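Local structure of prophenoloxidase b (Marsupenaeus japonicus, 3WKY) at residues His201-Asn206 with Tyr224-Leu229. The protein is a type 3 copper protein, the precursor of a phenoloxidase that probably hydroxylates monophenols and oxidises o-diphenols. Numbering follows the deposited sequence.
With CUO (Cu2-o2 cluster), chain J.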
loop_
_atom_site.group_PDB
_atom_site.type_symbol
_atom_site.label_atom_id
_atom_site.label_comp_id
_atom_site.label_asym_id
_atom_site.label_seq_id
_atom_site.Cartn_x
_atom_site.Cartn_y
_atom_site.Cartn_z
ATOM N N HIS A 201 31.903 -14.675 25.663
ATOM C CA HIS A 201 33.057 -15.573 25.631
ATOM C C HIS A 201 33.286 -16.198 24.270
ATOM O O HIS A 201 34.431 -16.280 23.795
ATOM C CB HIS A 201 32.940 -16.646 26.712
ATOM C CG HIS A 201 33.364 -16.160 28.060
ATOM N ND1 HIS A 201 34.690 -16.130 28.450
ATOM C CD2 HIS A 201 32.652 -15.670 29.102
ATOM C CE1 HIS A 201 34.771 -15.645 29.678
ATOM N NE2 HIS A 201 33.553 -15.356 30.096
ATOM N N TRP A 202 32.206 -16.641 23.633
ATOM C CA TRP A 202 32.367 -17.280 22.335
ATOM C C TRP A 202 33.038 -16.333 21.354
ATOM O O TRP A 202 33.967 -16.706 20.627
ATOM C CB TRP A 202 31.037 -17.816 21.767
ATOM C CG TRP A 202 31.322 -18.692 20.577
ATOM C CD1 TRP A 202 31.511 -20.056 20.580
ATOM C CD2 TRP A 202 31.558 -18.256 19.236
ATOM N NE1 TRP A 202 31.820 -20.489 19.307
ATOM C CE2 TRP A 202 31.857 -19.398 18.467
ATOM C CE3 TRP A 202 31.539 -17.001 18.604
ATOM C CZ2 TRP A 202 32.136 -19.328 17.095
ATOM C CZ3 TRP A 202 31.814 -16.932 17.244
ATOM C CH2 TRP A 202 32.104 -18.086 16.504
ATOM N N HIS A 203 32.566 -15.092 21.314
ATOM C CA HIS A 203 33.089 -14.167 20.333
ATOM C C HIS A 203 34.466 -13.630 20.674
ATOM O O HIS A 203 35.163 -13.132 19.799
ATOM C CB HIS A 203 32.111 -13.027 20.091
ATOM C CG HIS A 203 30.986 -13.422 19.198
ATOM N ND1 HIS A 203 31.128 -13.519 17.833
ATOM C CD2 HIS A 203 29.711 -13.778 19.477
ATOM C CE1 HIS A 203 29.981 -13.903 17.303
ATOM N NE2 HIS A 203 29.112 -14.070 18.281
ATOM N N LEU A 204 34.848 -13.728 21.938
ATOM C CA LEU A 204 36.181 -13.273 22.317
ATOM C C LEU A 204 37.186 -14.420 22.250
ATOM O O LEU A 204 38.394 -14.190 22.140
ATOM C CB LEU A 204 36.152 -12.572 23.676
ATOM C CG LEU A 204 35.492 -11.184 23.578
ATOM C CD1 LEU A 204 35.294 -10.559 24.946
ATOM C CD2 LEU A 204 36.308 -10.254 22.684
ATOM N N SER A 205 36.679 -15.654 22.288
ATOM C CA SER A 205 37.509 -16.829 22.031
ATOM C C SER A 205 37.694 -17.029 20.531
ATOM O O SER A 205 38.757 -17.454 20.073
ATOM C CB SER A 205 36.854 -18.069 22.630
ATOM O OG SER A 205 37.683 -19.211 22.472
ATOM N N ASN A 206 36.651 -16.711 19.763
ATOM C CA ASN A 206 36.678 -16.912 18.315
ATOM C C ASN A 206 36.327 -15.658 17.523
ATOM O O ASN A 206 35.401 -15.687 16.710
ATOM C CB ASN A 206 35.699 -18.017 17.940
ATOM C CG ASN A 206 36.088 -19.334 18.537
ATOM O OD1 ASN A 206 37.078 -19.927 18.122
ATOM N ND2 ASN A 206 35.339 -19.786 19.540
ATOM N N TYR A 224 28.150 -23.616 13.770
ATOM C CA TYR A 224 27.735 -24.700 14.647
ATOM C C TYR A 224 27.221 -24.208 15.987
ATOM O O TYR A 224 26.196 -24.680 16.467
ATOM C CB TYR A 224 28.895 -25.675 14.863
ATOM C CG TYR A 224 28.481 -26.951 15.560
ATOM C CD1 TYR A 224 27.508 -27.782 15.009
ATOM C CD2 TYR A 224 29.078 -27.336 16.759
ATOM C CE1 TYR A 224 27.138 -28.984 15.637
ATOM C CE2 TYR A 224 28.707 -28.534 17.398
ATOM C CZ TYR A 224 27.744 -29.344 16.830
ATOM O OH TYR A 224 27.380 -30.524 17.459
ATOM N N MET A 225 27.925 -23.262 16.605
ATOM C CA MET A 225 27.474 -22.783 17.895
ATOM C C MET A 225 26.119 -22.097 17.718
ATOM O O MET A 225 25.193 -22.322 18.499
ATOM C CB MET A 225 28.499 -21.836 18.537
ATOM C CG MET A 225 28.052 -21.306 19.916
ATOM S SD MET A 225 26.827 -19.947 19.832
ATOM C CE MET A 225 27.887 -18.525 20.013
ATOM N N HIS A 226 26.005 -21.239 16.707
ATOM C CA HIS A 226 24.750 -20.520 16.519
ATOM C C HIS A 226 23.594 -21.408 16.110
ATOM O O HIS A 226 22.445 -21.146 16.478
ATOM C CB HIS A 226 24.932 -19.323 15.580
ATOM C CG HIS A 226 25.799 -18.270 16.168
ATOM N ND1 HIS A 226 27.173 -18.289 16.060
ATOM C CD2 HIS A 226 25.489 -17.193 16.929
ATOM C CE1 HIS A 226 27.675 -17.251 16.708
ATOM N NE2 HIS A 226 26.675 -16.584 17.251
ATOM N N HIS A 227 23.895 -22.469 15.366
ATOM C CA HIS A 227 22.882 -23.453 15.022
ATOM C C HIS A 227 22.314 -24.068 16.288
ATOM O O HIS A 227 21.109 -24.232 16.437
ATOM C CB HIS A 227 23.456 -24.577 14.161
ATOM C CG HIS A 227 22.521 -25.734 14.037
ATOM N ND1 HIS A 227 21.359 -25.662 13.296
ATOM C CD2 HIS A 227 22.525 -26.954 14.622
ATOM C CE1 HIS A 227 20.703 -26.806 13.406
ATOM N NE2 HIS A 227 21.386 -27.607 14.203
ATOM N N ASN A 228 23.202 -24.422 17.207
ATOM C CA ASN A 228 22.787 -25.021 18.462
ATOM C C ASN A 228 22.037 -24.035 19.349
ATOM O O ASN A 228 21.066 -24.395 20.017
ATOM C CB ASN A 228 24.015 -25.601 19.176
ATOM C CG ASN A 228 24.335 -26.988 18.702
ATOM O OD1 ASN A 228 23.817 -27.955 19.250
ATOM N ND2 ASN A 228 25.172 -27.100 17.656
ATOM N N LEU A 229 22.478 -22.778 19.332
ATOM C CA LEU A 229 21.805 -21.713 20.060
ATOM C C LEU A 229 20.361 -21.501 19.555
ATOM O O LEU A 229 19.419 -21.421 20.351
ATOM C CB LEU A 229 22.641 -20.428 19.937
ATOM C CG LEU A 229 22.159 -19.116 20.552
ATOM C CD1 LEU A 229 21.758 -19.300 22.013
ATOM C CD2 LEU A 229 23.294 -18.113 20.427
HETATM CU CU1 CUO J . 26.901 -14.555 18.019
HETATM CU CU2 CUO J . 25.139 -12.658 15.514
HETATM O O1 CUO J . 26.756 -13.341 16.439
HETATM O O2 CUO J . 25.794 -12.639 17.595
#
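Met225 lays its methyl over one face of the Trp202 indole, CE standing 3.5 Å from CG of Trp202, in a CH-pi contact with the five-membered ring. With CG of Trp202 anti to its own backbone N (chi1 -169°), the indole reaches across to the other helix, while bends at chi2 and chi3 of Met225 fold CE back onto it. On the same face His226 presents its edge to the six-membered ring, a T-shaped pair with planes at 81°. The methyl over the five-membered ring is the close-packed part; toward the metal the helices touch little directly, His203 and His226 meeting rim to rim and held through one copper of the Cu2-O2 cluster, 2.3 Å from His203 NE2 and 2.2 Å from His226 NE2, a copper whose third histidine is His199. An alanine at Trp202 would probably open a gap beneath the methyl of Met225 and the edge of His226, and leave the carbonyl of Phe618 without its indole N-H donor. Two antiparallel helices supplying one copper's three histidines are characteristic of type 3 copper sites: segments 201-205 and 224-229, on helices 193-205 and 218-239, run at 171°, axes 12.5 Å apart at closest, with helix 109-122 against the first and strand 528-534 hydrogen-bonded, through Thr528 and Glu529, to the side chains of Tyr224 and Asn228.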